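Local coordinates for protein tRNA (guanine-N(1)-)-methyltransferase (Corynebacterium diphtheriae, PDB 7KFF) that probably transfers a methyl group from S-adenosyl-L-methionine to N1 of a guanine next to the anticodon of tRNA, and here holds the product S-adenosyl-L-homocysteine, at residues D20-F25 and G49-R54; P26-P31 and G199-L204; L138-P143 and V163-R168; A144-T149 and R185-S190. All coordinates share one frame; numbering follows the deposited sequence.

How the contacts relate
Contacts 1, 3 and 4 are pairs of neighbouring strands in one parallel sheet, whereas contact 2 sets a 3-10 turn against the start of helix 200-211. Contacts 1, 2 and 3 are buried; contact 4, at the edge strand 146-147, is only partly so. Strands 17-23 and 161-165 are neighbours, so contacts 1 and 3 are joined by backbone bonds, as are contacts 3 and 4 through strands 137-141 and 185-190. Contact 2 is apolar across its segments, yet Glu200 reaches Thr23 of contact 1 and Arg168 of contact 3. Contact 1 carries a His-carboxylate bond and contact 4 an arginine gripping backbone oxygen, while contacts 2, 3 and 4 all touch the bound S-adenosyl-L-homocysteine.

Contact 1: residues D20-F25 and G49-R54; sequences DVITIF and GVHDLR
Gly49 lies beside Asp20 where two parallel strands, 4.6 Å apart between their axes, pair at the edge of the sheet. Its carbonyl takes the Val21 amide, N to O 2.8 Å, and with no side chain at Gly49 the Asp20 carboxylate can lean across. On the other face Val50 CG1 packs on Thr23 CG2 at 3.8 Å; Thr23 OG1 turns instead to Glu200 and to the Phe25 amide, an ST turn. His51 continues the backbone pairing through its N to Val21 O and its O to Thr23 N. Its ring reaches back to the start of the pairing, and NE2 donates to Asp20 OD1 (2.7 Å, 175°); OD1 lies 3° from the ring plane, while NE2 meets it on the anti side, 26° out of the carboxylate plane. Asp52 ends the strand, its side chain diverging from that of Thr23, and its OD1 accepts from Arg54 N in an Asx turn. Leu53 N still bonds Thr23 O at 2.9 Å, from above the carbonyl plane. The leucine forks: CD1 meets Ile22 CG2 at 3.7 Å and CD2 meets Ile24 CG2. Arg54 lays one guanidinium face over Ile24 CG2, and two waters tie its NE and NH2 to Ile24 O. The pairing closes the beta-alpha-beta unit of strand 17-23, helix 35-42 and strand 46-52. Because Arg18 and His161 also hold the buried Asp20 carboxylate, it is probably ionised, and its straight bond to NE2 would fix the His51 ring.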
# COMPACT_ATOMS: atom_id res chain seq x y z
N ASP A 20 -10.60 -5.32 14.21
CA ASP A 20 -9.78 -5.16 15.41
C ASP A 20 -8.32 -5.14 14.97
O ASP A 20 -7.90 -5.99 14.18
CB ASP A 20 -10.02 -6.29 16.40
CG ASP A 20 -11.29 -6.12 17.18
OD1 ASP A 20 -11.31 -5.27 18.11
OD2 ASP A 20 -12.30 -6.77 16.83
N VAL A 21 -7.56 -4.19 15.48
CA VAL A 21 -6.17 -4.01 15.10
C VAL A 21 -5.32 -4.07 16.36
O VAL A 21 -5.59 -3.34 17.32
CB VAL A 21 -5.95 -2.66 14.39
CG1 VAL A 21 -4.51 -2.55 13.89
CG2 VAL A 21 -6.93 -2.46 13.27
N ILE A 22 -4.28 -4.90 16.35
CA ILE A 22 -3.36 -5.04 17.47
C ILE A 22 -2.01 -4.46 17.04
O ILE A 22 -1.46 -4.87 16.02
CB ILE A 22 -3.22 -6.50 17.93
CG1 ILE A 22 -4.58 -7.11 18.23
CG2 ILE A 22 -2.31 -6.57 19.15
CD1 ILE A 22 -4.57 -8.63 18.32
N THR A 23 -1.50 -3.51 17.82
CA THR A 23 -0.39 -2.68 17.39
C THR A 23 0.30 -2.05 18.60
O THR A 23 -0.32 -1.78 19.62
CB THR A 23 -0.93 -1.57 16.46
OG1 THR A 23 0.09 -0.59 16.23
CG2 THR A 23 -2.14 -0.85 17.09
N ILE A 24 1.59 -1.75 18.44
CA ILE A 24 2.26 -0.91 19.44
C ILE A 24 2.11 0.59 19.17
O ILE A 24 2.58 1.41 19.98
CB ILE A 24 3.75 -1.28 19.65
CG1 ILE A 24 4.54 -1.10 18.37
CG2 ILE A 24 3.87 -2.68 20.25
CD1 ILE A 24 6.04 -1.12 18.58
N PHE A 25 1.45 0.98 18.08
CA PHE A 25 1.18 2.39 17.76
C PHE A 25 -0.30 2.56 17.45
O PHE A 25 -0.68 2.83 16.29
CB PHE A 25 2.02 2.86 16.57
CG PHE A 25 3.49 2.88 16.84
CD1 PHE A 25 4.03 3.82 17.69
CD2 PHE A 25 4.33 1.95 16.25
CE1 PHE A 25 5.39 3.83 17.95
CE2 PHE A 25 5.70 1.96 16.48
CZ PHE A 25 6.22 2.91 17.36
N GLY A 49 -12.00 -1.51 16.55
CA GLY A 49 -11.27 -1.57 17.80
C GLY A 49 -9.77 -1.58 17.55
O GLY A 49 -9.29 -2.37 16.74
N VAL A 50 -9.03 -0.72 18.24
CA VAL A 50 -7.58 -0.64 18.14
C VAL A 50 -7.01 -0.92 19.52
O VAL A 50 -7.39 -0.26 20.49
CB VAL A 50 -7.12 0.72 17.60
CG1 VAL A 50 -5.61 0.72 17.46
CG2 VAL A 50 -7.79 1.01 16.26
N HIS A 51 -6.09 -1.89 19.60
CA HIS A 51 -5.59 -2.40 20.87
C HIS A 51 -4.08 -2.28 20.95
O HIS A 51 -3.37 -2.73 20.06
CB HIS A 51 -5.97 -3.88 21.04
CG HIS A 51 -7.40 -4.16 20.75
ND1 HIS A 51 -8.39 -3.98 21.68
CD2 HIS A 51 -8.01 -4.57 19.61
CE1 HIS A 51 -9.55 -4.29 21.14
NE2 HIS A 51 -9.35 -4.64 19.89
N ASP A 52 -3.60 -1.71 22.07
CA ASP A 52 -2.17 -1.60 22.32
C ASP A 52 -1.63 -2.97 22.71
O ASP A 52 -1.98 -3.49 23.77
CB ASP A 52 -1.96 -0.60 23.46
CG ASP A 52 -0.51 -0.21 23.68
OD1 ASP A 52 0.39 -0.93 23.20
OD2 ASP A 52 -0.28 0.82 24.35
N LEU A 53 -0.75 -3.51 21.88
CA LEU A 53 -0.14 -4.81 22.17
C LEU A 53 0.51 -4.85 23.54
O LEU A 53 0.57 -5.92 24.17
CB LEU A 53 0.90 -5.11 21.08
CG LEU A 53 1.66 -6.44 21.19
CD1 LEU A 53 0.74 -7.62 20.99
CD2 LEU A 53 2.84 -6.44 20.23
N ARG A 54 1.01 -3.71 24.02
CA ARG A 54 1.69 -3.70 25.32
C ARG A 54 0.76 -4.03 26.48
O ARG A 54 1.25 -4.37 27.56
CB ARG A 54 2.35 -2.34 25.55
CG ARG A 54 3.49 -2.12 24.60
CD ARG A 54 4.36 -0.91 24.98
NE ARG A 54 5.09 -0.50 23.79
CZ ARG A 54 6.24 -1.00 23.38
NH1 ARG A 54 6.85 -1.95 24.07
NH2 ARG A 54 6.77 -0.57 22.25
O HOH W 1 2.65 0.67 22.68
O HOH W 2 5.32 1.73 20.99

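Contact 2: residues P26-P31 and G199-L204; sequences PEYLDP and GEVAVL. With SAH (S-adenosyl-L-homocysteine), chain C.
Tyr28 and Glu200 cross at about a right angle, the tyrosine ring resting against the aliphatic base of the glutamate, with CD1 of Tyr28 3.7 Å from CB of Glu200. With its CG anti to the backbone N (chi1 -152°), Tyr28 heads for the helix, and beyond Glu200 it lies alongside Val201, both side chains pointing the same way; Tyr28 CE1 and Val201 CB are 3.8 Å apart. Leu204, one turn further on, brings CD1 to the edge of the same ring, 4.2 Å from Tyr28 CE1, and also to Pro31 CG. The phenol hydroxyl makes a weak hydrogen bond with Glu208 of the second subunit.

Leu29 comes from beside Tyr28 and divides its two methyls. Leu29 crosses Glu200 at about a right angle, its CD2 3.9 Å from Glu200 CG, while its CD1 touches both Leu204 CD2, at 3.8 Å, and Val203 CG1. The helix so gripped follows the cofactor-binding loops in what is a knotted SPOUT-type methyltransferase domain, and it lies at the dimer interface, where Val201 and Leu204 pack on Leu204 and Val201 of the second subunit.

In Glu200 a chi2 of 79° turns CD out of the extended course of the chain; its carboxylate leaves the 3-10 turn for Thr23 OG1 and a salt bridge with Arg168. Nearer the ligand, Ala202 CB approaches C2 of the S-adenosyl-L-homocysteine adenine at 4.0 Å, and the backbone N of Gly199 lies 3.4 Å from its ribose O2'.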
# COMPACT_ATOMS: atom_id res chain seq x y z
N PRO A 26 -1.16 2.48 18.47
CA PRO A 26 -2.60 2.67 18.21
C PRO A 26 -2.95 3.94 17.45
O PRO A 26 -3.89 3.96 16.65
CB PRO A 26 -3.23 2.68 19.61
CG PRO A 26 -2.22 2.09 20.50
CD PRO A 26 -0.87 2.15 19.88
N GLU A 27 -2.22 5.03 17.72
CA GLU A 27 -2.49 6.32 17.09
C GLU A 27 -2.34 6.25 15.57
O GLU A 27 -2.95 7.06 14.86
CB GLU A 27 -1.56 7.37 17.70
CG GLU A 27 -0.04 7.13 17.54
CD GLU A 27 0.63 6.26 18.62
OE1 GLU A 27 -0.04 5.46 19.31
OE2 GLU A 27 1.87 6.39 18.78
N TYR A 28 -1.54 5.32 15.06
CA TYR A 28 -1.35 5.21 13.62
C TYR A 28 -2.67 4.88 12.94
O TYR A 28 -2.85 5.18 11.75
CB TYR A 28 -0.29 4.15 13.32
CG TYR A 28 0.47 4.39 12.02
CD1 TYR A 28 -0.15 4.23 10.78
CD2 TYR A 28 1.81 4.73 12.03
CE1 TYR A 28 0.55 4.44 9.59
CE2 TYR A 28 2.51 4.93 10.85
CZ TYR A 28 1.88 4.78 9.64
OH TYR A 28 2.58 4.98 8.45
N LEU A 29 -3.58 4.23 13.65
CA LEU A 29 -4.85 3.82 13.08
C LEU A 29 -5.94 4.88 13.19
O LEU A 29 -7.09 4.61 12.83
CB LEU A 29 -5.32 2.51 13.67
CG LEU A 29 -4.55 1.24 13.32
CD1 LEU A 29 -4.42 1.04 11.79
CD2 LEU A 29 -3.15 1.18 13.95
N ASP A 30 -5.60 6.07 13.64
CA ASP A 30 -6.58 7.15 13.71
C ASP A 30 -7.30 7.38 12.37
O ASP A 30 -8.49 7.70 12.37
CB ASP A 30 -5.96 8.44 14.24
CG ASP A 30 -5.71 8.43 15.75
OD1 ASP A 30 -6.16 7.51 16.46
OD2 ASP A 30 -5.06 9.38 16.24
N PRO A 31 -6.66 7.20 11.20
CA PRO A 31 -7.38 7.41 9.94
C PRO A 31 -8.50 6.42 9.66
O PRO A 31 -9.32 6.68 8.76
CB PRO A 31 -6.28 7.36 8.87
CG PRO A 31 -5.04 7.79 9.61
CD PRO A 31 -5.19 7.15 10.98
N GLY A 199 3.38 -2.80 9.99
CA GLY A 199 2.14 -3.27 9.40
C GLY A 199 0.95 -2.33 9.51
O GLY A 199 -0.03 -2.53 8.79
N GLU A 200 1.02 -1.31 10.36
CA GLU A 200 -0.12 -0.41 10.56
C GLU A 200 -0.59 0.24 9.26
O GLU A 200 -1.80 0.29 8.99
CB GLU A 200 0.24 0.66 11.58
CG GLU A 200 0.44 0.13 13.02
CD GLU A 200 1.79 -0.54 13.32
OE1 GLU A 200 2.68 -0.61 12.45
OE2 GLU A 200 1.92 -0.99 14.47
N VAL A 201 0.34 0.75 8.46
CA VAL A 201 -0.08 1.41 7.22
C VAL A 201 -0.72 0.40 6.27
O VAL A 201 -1.64 0.75 5.52
CB VAL A 201 1.07 2.19 6.56
CG1 VAL A 201 2.12 1.27 5.93
CG2 VAL A 201 0.53 3.16 5.53
N ALA A 202 -0.27 -0.84 6.29
CA ALA A 202 -0.89 -1.86 5.46
C ALA A 202 -2.31 -2.15 5.90
O ALA A 202 -3.17 -2.45 5.06
CB ALA A 202 -0.05 -3.13 5.49
N VAL A 203 -2.60 -2.05 7.21
CA VAL A 203 -3.98 -2.14 7.69
C VAL A 203 -4.83 -1.04 7.06
O VAL A 203 -5.94 -1.29 6.59
CB VAL A 203 -4.03 -2.09 9.22
CG1 VAL A 203 -5.49 -2.10 9.66
CG2 VAL A 203 -3.25 -3.26 9.81
N LEU A 204 -4.33 0.19 7.06
CA LEU A 204 -5.09 1.28 6.46
C LEU A 204 -5.38 1.02 4.98
O LEU A 204 -6.49 1.30 4.50
CB LEU A 204 -4.34 2.60 6.64
CG LEU A 204 -4.07 3.07 8.08
CD1 LEU A 204 -3.31 4.37 8.05
CD2 LEU A 204 -5.36 3.21 8.84
N SAH C . 13.21 -7.91 7.50
CA SAH C . 11.84 -7.88 7.01
CB SAH C . 11.30 -6.50 7.30
CG SAH C . 10.09 -6.45 8.21
SD SAH C . 9.43 -4.82 7.94
C SAH C . 11.71 -8.14 5.52
O SAH C . 12.23 -7.40 4.70
OXT SAH C . 11.05 -9.10 5.11
C5' SAH C . 8.47 -4.69 9.44
C4' SAH C . 6.99 -4.97 9.26
O4' SAH C . 6.40 -4.03 8.37
C3' SAH C . 6.59 -6.34 8.71
O3' SAH C . 6.69 -7.33 9.67
C2' SAH C . 5.17 -6.05 8.24
O2' SAH C . 4.27 -6.01 9.32
C1' SAH C . 5.32 -4.65 7.69
N9 SAH C . 5.62 -4.63 6.25
C8 SAH C . 6.79 -4.25 5.64
N7 SAH C . 6.64 -4.30 4.31
C5 SAH C . 5.37 -4.73 4.05
C6 SAH C . 4.68 -4.97 2.88
N6 SAH C . 5.20 -4.82 1.65
N1 SAH C . 3.37 -5.41 2.98
C2 SAH C . 2.78 -5.57 4.20
N3 SAH C . 3.45 -5.33 5.36
C4 SAH C . 4.72 -4.92 5.27

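Contact 3: residues L138-P143 and V163-R168; sequences LLVPTP and VFACGR. With SAH (S-adenosyl-L-homocysteine), chain C.
Leu139 is bonded on both its backbone polar groups by the parallel strand 163-165: its N donates to Val163 O (2.8 Å, 166°) and its O accepts from Ala165 N (3.1 Å), with the strand axes 28° apart. The strands then splay, and the CA atoms of Pro141 and Cys166 stand 6.6 Å apart. Pro141 has no N-H to give; its CD faces Ala165 O instead. A water enters here, donating to both Pro141 O and Ala165 O and accepting weakly from Gly167 N.

On one face of the pair, Leu138 CG is anti to the backbone N (chi1 176°) and chi2 turns CD1 across to the partner strand, 3.8 Å from Val163 CG1 and a little further from Ala165 CB. On the other face Leu139 and Phe164 lie side by side, pointing the same way, with Leu139 CD1 3.7 Å from Phe164 CE2.

Where the two strands part at their C-terminal ends, S-adenosyl-L-homocysteine (SAH) binds, as in the knotted SPOUT methyltransferases. SAH O2' donates to Pro141 O at 3.0 Å, so that this carbonyl serves both ligand and water. Pro141 CB comes within 3.5 Å of SAH N3, and Pro143 CD packs on the adenine at 3.6 Å from SAH C5.

Strands 17-23 and 185-190 flank the pair in the sheet. Helix 79-90 covers the face of Leu138 and Val163 through Leu86 and Val89, while Val203 of helix 200-211 packs on Phe164 from the other.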
# COMPACT_ATOMS: atom_id res chain seq x y z
N LEU A 138 -7.77 -13.57 10.41
CA LEU A 138 -6.59 -12.87 10.89
C LEU A 138 -5.71 -12.51 9.70
O LEU A 138 -5.24 -13.41 8.98
CB LEU A 138 -5.80 -13.72 11.88
CG LEU A 138 -4.49 -13.12 12.37
CD1 LEU A 138 -4.74 -11.85 13.17
CD2 LEU A 138 -3.68 -14.10 13.18
N LEU A 139 -5.52 -11.21 9.49
CA LEU A 139 -4.62 -10.71 8.46
C LEU A 139 -3.31 -10.26 9.10
O LEU A 139 -3.31 -9.50 10.07
CB LEU A 139 -5.24 -9.57 7.68
CG LEU A 139 -6.48 -9.99 6.89
CD1 LEU A 139 -7.02 -8.81 6.12
CD2 LEU A 139 -6.22 -11.15 5.96
N VAL A 140 -2.21 -10.77 8.57
CA VAL A 140 -0.87 -10.50 9.07
C VAL A 140 -0.08 -9.85 7.95
O VAL A 140 0.43 -10.54 7.06
CB VAL A 140 -0.17 -11.79 9.56
CG1 VAL A 140 1.19 -11.43 10.14
CG2 VAL A 140 -1.03 -12.56 10.56
N PRO A 141 0.05 -8.53 7.95
CA PRO A 141 0.84 -7.88 6.91
C PRO A 141 2.30 -8.32 6.99
O PRO A 141 2.91 -8.35 8.06
CB PRO A 141 0.67 -6.39 7.22
CG PRO A 141 -0.64 -6.30 7.94
CD PRO A 141 -0.71 -7.56 8.77
N THR A 142 2.86 -8.66 5.83
CA THR A 142 4.27 -8.99 5.74
C THR A 142 4.67 -8.90 4.29
O THR A 142 3.88 -9.31 3.40
CB THR A 142 4.59 -10.38 6.27
OG1 THR A 142 5.84 -10.76 5.73
CG2 THR A 142 3.56 -11.41 5.92
N PRO A 143 5.86 -8.38 3.98
CA PRO A 143 6.28 -8.32 2.57
C PRO A 143 6.53 -9.70 1.98
O PRO A 143 6.70 -9.82 0.77
CB PRO A 143 7.57 -7.50 2.61
CG PRO A 143 8.11 -7.76 4.00
CD PRO A 143 6.90 -7.88 4.89
N VAL A 163 -9.35 -9.38 12.14
CA VAL A 163 -8.32 -8.98 13.10
C VAL A 163 -7.03 -8.79 12.32
O VAL A 163 -6.71 -9.59 11.43
CB VAL A 163 -8.19 -10.03 14.22
CG1 VAL A 163 -7.10 -9.63 15.19
CG2 VAL A 163 -9.54 -10.20 14.94
N PHE A 164 -6.29 -7.75 12.65
CA PHE A 164 -4.99 -7.45 12.07
C PHE A 164 -3.90 -7.50 13.13
O PHE A 164 -4.03 -6.86 14.17
CB PHE A 164 -4.97 -6.06 11.44
CG PHE A 164 -5.91 -5.86 10.29
CD1 PHE A 164 -7.21 -5.48 10.53
CD2 PHE A 164 -5.46 -5.96 8.99
CE1 PHE A 164 -8.08 -5.23 9.47
CE2 PHE A 164 -6.32 -5.70 7.93
CZ PHE A 164 -7.63 -5.33 8.17
N ALA A 165 -2.83 -8.24 12.85
CA ALA A 165 -1.65 -8.30 13.72
C ALA A 165 -0.54 -7.50 13.06
O ALA A 165 0.01 -7.92 12.05
CB ALA A 165 -1.21 -9.75 13.93
N CYS A 166 -0.21 -6.33 13.63
CA CYS A 166 0.74 -5.41 13.02
C CYS A 166 2.17 -5.66 13.48
O CYS A 166 2.49 -5.47 14.65
CB CYS A 166 0.39 -3.96 13.32
SG CYS A 166 -1.24 -3.47 12.75
N GLY A 167 3.04 -6.04 12.54
CA GLY A 167 4.43 -6.23 12.87
C GLY A 167 5.24 -4.94 12.81
O GLY A 167 4.88 -3.97 12.14
N ARG A 168 6.35 -4.97 13.53
CA ARG A 168 7.41 -3.97 13.50
C ARG A 168 8.72 -4.75 13.58
O ARG A 168 8.73 -5.95 13.87
CB ARG A 168 7.27 -3.03 14.70
CG ARG A 168 6.08 -2.07 14.63
CD ARG A 168 6.45 -0.79 13.95
NE ARG A 168 5.31 -0.04 13.42
CZ ARG A 168 5.41 1.15 12.86
NH1 ARG A 168 6.56 1.81 12.85
NH2 ARG A 168 4.36 1.71 12.29
N SAH C . 13.21 -7.91 7.50
CA SAH C . 11.84 -7.88 7.01
CB SAH C . 11.30 -6.50 7.30
CG SAH C . 10.09 -6.45 8.21
SD SAH C . 9.43 -4.82 7.94
C SAH C . 11.71 -8.14 5.52
O SAH C . 12.23 -7.40 4.70
OXT SAH C . 11.05 -9.10 5.11
C5' SAH C . 8.47 -4.69 9.44
C4' SAH C . 6.99 -4.97 9.26
O4' SAH C . 6.40 -4.03 8.37
C3' SAH C . 6.59 -6.34 8.71
O3' SAH C . 6.69 -7.33 9.67
C2' SAH C . 5.17 -6.05 8.24
O2' SAH C . 4.27 -6.01 9.32
C1' SAH C . 5.32 -4.65 7.69
N9 SAH C . 5.62 -4.63 6.25
C8 SAH C . 6.79 -4.25 5.64
N7 SAH C . 6.64 -4.30 4.31
C5 SAH C . 5.37 -4.73 4.05
C6 SAH C . 4.68 -4.97 2.88
N6 SAH C . 5.20 -4.82 1.65
N1 SAH C . 3.37 -5.41 2.98
C2 SAH C . 2.78 -5.57 4.20
N3 SAH C . 3.45 -5.33 5.36
C4 SAH C . 4.72 -4.92 5.27
O HOH W 3 2.45 -8.13 10.71

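Contact 4: residues A144-T149 and R185-S190; sequences AGAPFT and RVREVS. With SAH (S-adenosyl-L-homocysteine), chain C.
Ala146 and Phe148 supply the backbone pairing with strand 185-190. Ser190 N donates to Ala146 O at 3.1 Å and Phe148 N to Ser190 O at 2.8 Å, the latter nearly straight (166°); Ala146 N to Glu188 O is a weak bond. Gly145, without a side chain, brings its CA within 4.2 Å of Val189 CA.

A side-chain bond adds to this: Arg187 NH1 donates to Ala146 O at 3.0 Å. That oxygen is thus gripped from opposite faces of its carbonyl plane, by Ser190 N and by Arg187 NH1. The guanidinium, against which Ala146 CB packs, is held in turn by NE to Glu188 O and by a salt bridge to Asp152. The two-residue strand 146-147 so pinned is the outermost strand of the parallel sheet in this chain, and Thr149, two residues past it, is the N-cap of helix 150-156.

Apolar contact is modest: Phe148 CB touches Val189 CG2 at 3.7 Å. The Phe148 ring meets that of Tyr194 of the second subunit.

Toward the ligand, Ser190 OG, bonded to Gly192 N, lies 3.4 Å from SAH N6, and Val189 O 3.7 Å from SAH C2.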
# COMPACT_ATOMS: atom_id res chain seq x y z
N ALA A 144 6.58 -10.73 2.83
CA ALA A 144 6.73 -12.12 2.40
C ALA A 144 5.40 -12.86 2.32
O ALA A 144 5.39 -14.08 2.17
CB ALA A 144 7.72 -12.83 3.31
N GLY A 145 4.28 -12.15 2.41
CA GLY A 145 2.97 -12.76 2.27
C GLY A 145 2.49 -12.75 0.83
O GLY A 145 3.00 -12.05 -0.03
N ALA A 146 1.45 -13.52 0.57
CA ALA A 146 0.84 -13.49 -0.75
C ALA A 146 0.33 -12.09 -1.06
O ALA A 146 -0.25 -11.42 -0.19
CB ALA A 146 -0.30 -14.50 -0.83
N PRO A 147 0.51 -11.61 -2.28
CA PRO A 147 0.09 -10.24 -2.60
C PRO A 147 -1.39 -9.99 -2.38
O PRO A 147 -2.23 -10.80 -2.74
CB PRO A 147 0.43 -10.11 -4.09
CG PRO A 147 1.51 -11.09 -4.32
CD PRO A 147 1.21 -12.24 -3.42
N PHE A 148 -1.68 -8.82 -1.82
CA PHE A 148 -3.05 -8.32 -1.75
C PHE A 148 -3.56 -8.02 -3.16
O PHE A 148 -2.90 -7.31 -3.93
CB PHE A 148 -3.06 -7.03 -0.92
CG PHE A 148 -4.43 -6.45 -0.65
CD1 PHE A 148 -5.50 -7.26 -0.27
CD2 PHE A 148 -4.65 -5.08 -0.77
CE1 PHE A 148 -6.73 -6.72 -0.02
CE2 PHE A 148 -5.89 -4.55 -0.52
CZ PHE A 148 -6.92 -5.36 -0.15
N THR A 149 -4.74 -8.54 -3.48
CA THR A 149 -5.35 -8.37 -4.79
C THR A 149 -6.76 -7.83 -4.63
O THR A 149 -7.36 -7.88 -3.55
CB THR A 149 -5.42 -9.69 -5.57
OG1 THR A 149 -6.36 -10.54 -4.90
CG2 THR A 149 -4.07 -10.36 -5.72
N ARG A 185 -8.88 -18.19 10.73
CA ARG A 185 -8.36 -18.38 9.38
C ARG A 185 -7.26 -17.35 9.17
O ARG A 185 -7.52 -16.16 9.36
CB ARG A 185 -9.49 -18.19 8.37
CG ARG A 185 -10.47 -19.37 8.32
CD ARG A 185 -11.73 -19.05 7.48
NE ARG A 185 -12.53 -18.02 8.13
CZ ARG A 185 -12.82 -16.82 7.63
NH1 ARG A 185 -12.42 -16.47 6.41
NH2 ARG A 185 -13.52 -15.96 8.35
N VAL A 186 -6.04 -17.78 8.86
CA VAL A 186 -4.87 -16.90 8.88
C VAL A 186 -4.39 -16.65 7.46
O VAL A 186 -4.22 -17.60 6.68
CB VAL A 186 -3.74 -17.49 9.74
CG1 VAL A 186 -2.53 -16.57 9.76
CG2 VAL A 186 -4.23 -17.75 11.14
N ARG A 187 -4.14 -15.38 7.13
CA ARG A 187 -3.56 -14.99 5.86
C ARG A 187 -2.43 -14.00 6.10
O ARG A 187 -2.64 -12.93 6.68
CB ARG A 187 -4.63 -14.38 4.95
CG ARG A 187 -4.08 -13.63 3.77
CD ARG A 187 -3.42 -14.52 2.65
NE ARG A 187 -2.92 -13.61 1.63
CZ ARG A 187 -3.65 -13.11 0.64
NH1 ARG A 187 -3.16 -12.19 -0.17
NH2 ARG A 187 -4.87 -13.56 0.45
N GLU A 188 -1.24 -14.33 5.64
CA GLU A 188 -0.13 -13.40 5.53
C GLU A 188 -0.26 -12.67 4.20
O GLU A 188 -0.52 -13.29 3.17
CB GLU A 188 1.20 -14.16 5.58
CG GLU A 188 1.52 -14.70 6.99
CD GLU A 188 2.69 -15.66 7.01
OE1 GLU A 188 2.63 -16.71 6.34
OE2 GLU A 188 3.68 -15.39 7.72
N VAL A 189 -0.13 -11.34 4.23
CA VAL A 189 -0.49 -10.54 3.06
C VAL A 189 0.51 -9.40 2.88
O VAL A 189 0.77 -8.62 3.81
CB VAL A 189 -1.93 -10.01 3.16
CG1 VAL A 189 -2.22 -9.33 4.49
CG2 VAL A 189 -2.26 -9.08 2.01
N SER A 190 1.05 -9.29 1.67
CA SER A 190 1.90 -8.17 1.30
C SER A 190 1.09 -7.18 0.47
O SER A 190 0.35 -7.57 -0.43
CB SER A 190 3.06 -8.65 0.43
OG SER A 190 3.78 -7.49 0.02
N SAH C . 13.21 -7.91 7.50
CA SAH C . 11.84 -7.88 7.01
CB SAH C . 11.30 -6.50 7.30
CG SAH C . 10.09 -6.45 8.21
SD SAH C . 9.43 -4.82 7.94
C SAH C . 11.71 -8.14 5.52
O SAH C . 12.23 -7.40 4.70
OXT SAH C . 11.05 -9.10 5.11
C5' SAH C . 8.47 -4.69 9.44
C4' SAH C . 6.99 -4.97 9.26
O4' SAH C . 6.40 -4.03 8.37
C3' SAH C . 6.59 -6.34 8.71
O3' SAH C . 6.69 -7.33 9.67
C2' SAH C . 5.17 -6.05 8.24
O2' SAH C . 4.27 -6.01 9.32
C1' SAH C . 5.32 -4.65 7.69
N9 SAH C . 5.62 -4.63 6.25
C8 SAH C . 6.79 -4.25 5.64
N7 SAH C . 6.64 -4.30 4.31
C5 SAH C . 5.37 -4.73 4.05
C6 SAH C . 4.68 -4.97 2.88
N6 SAH C . 5.20 -4.82 1.65
N1 SAH C . 3.37 -5.41 2.98
C2 SAH C . 2.78 -5.57 4.20
N3 SAH C . 3.45 -5.33 5.36
C4 SAH C . 4.72 -4.92 5.27
O HOH W 4 -0.22 -6.50 -3.60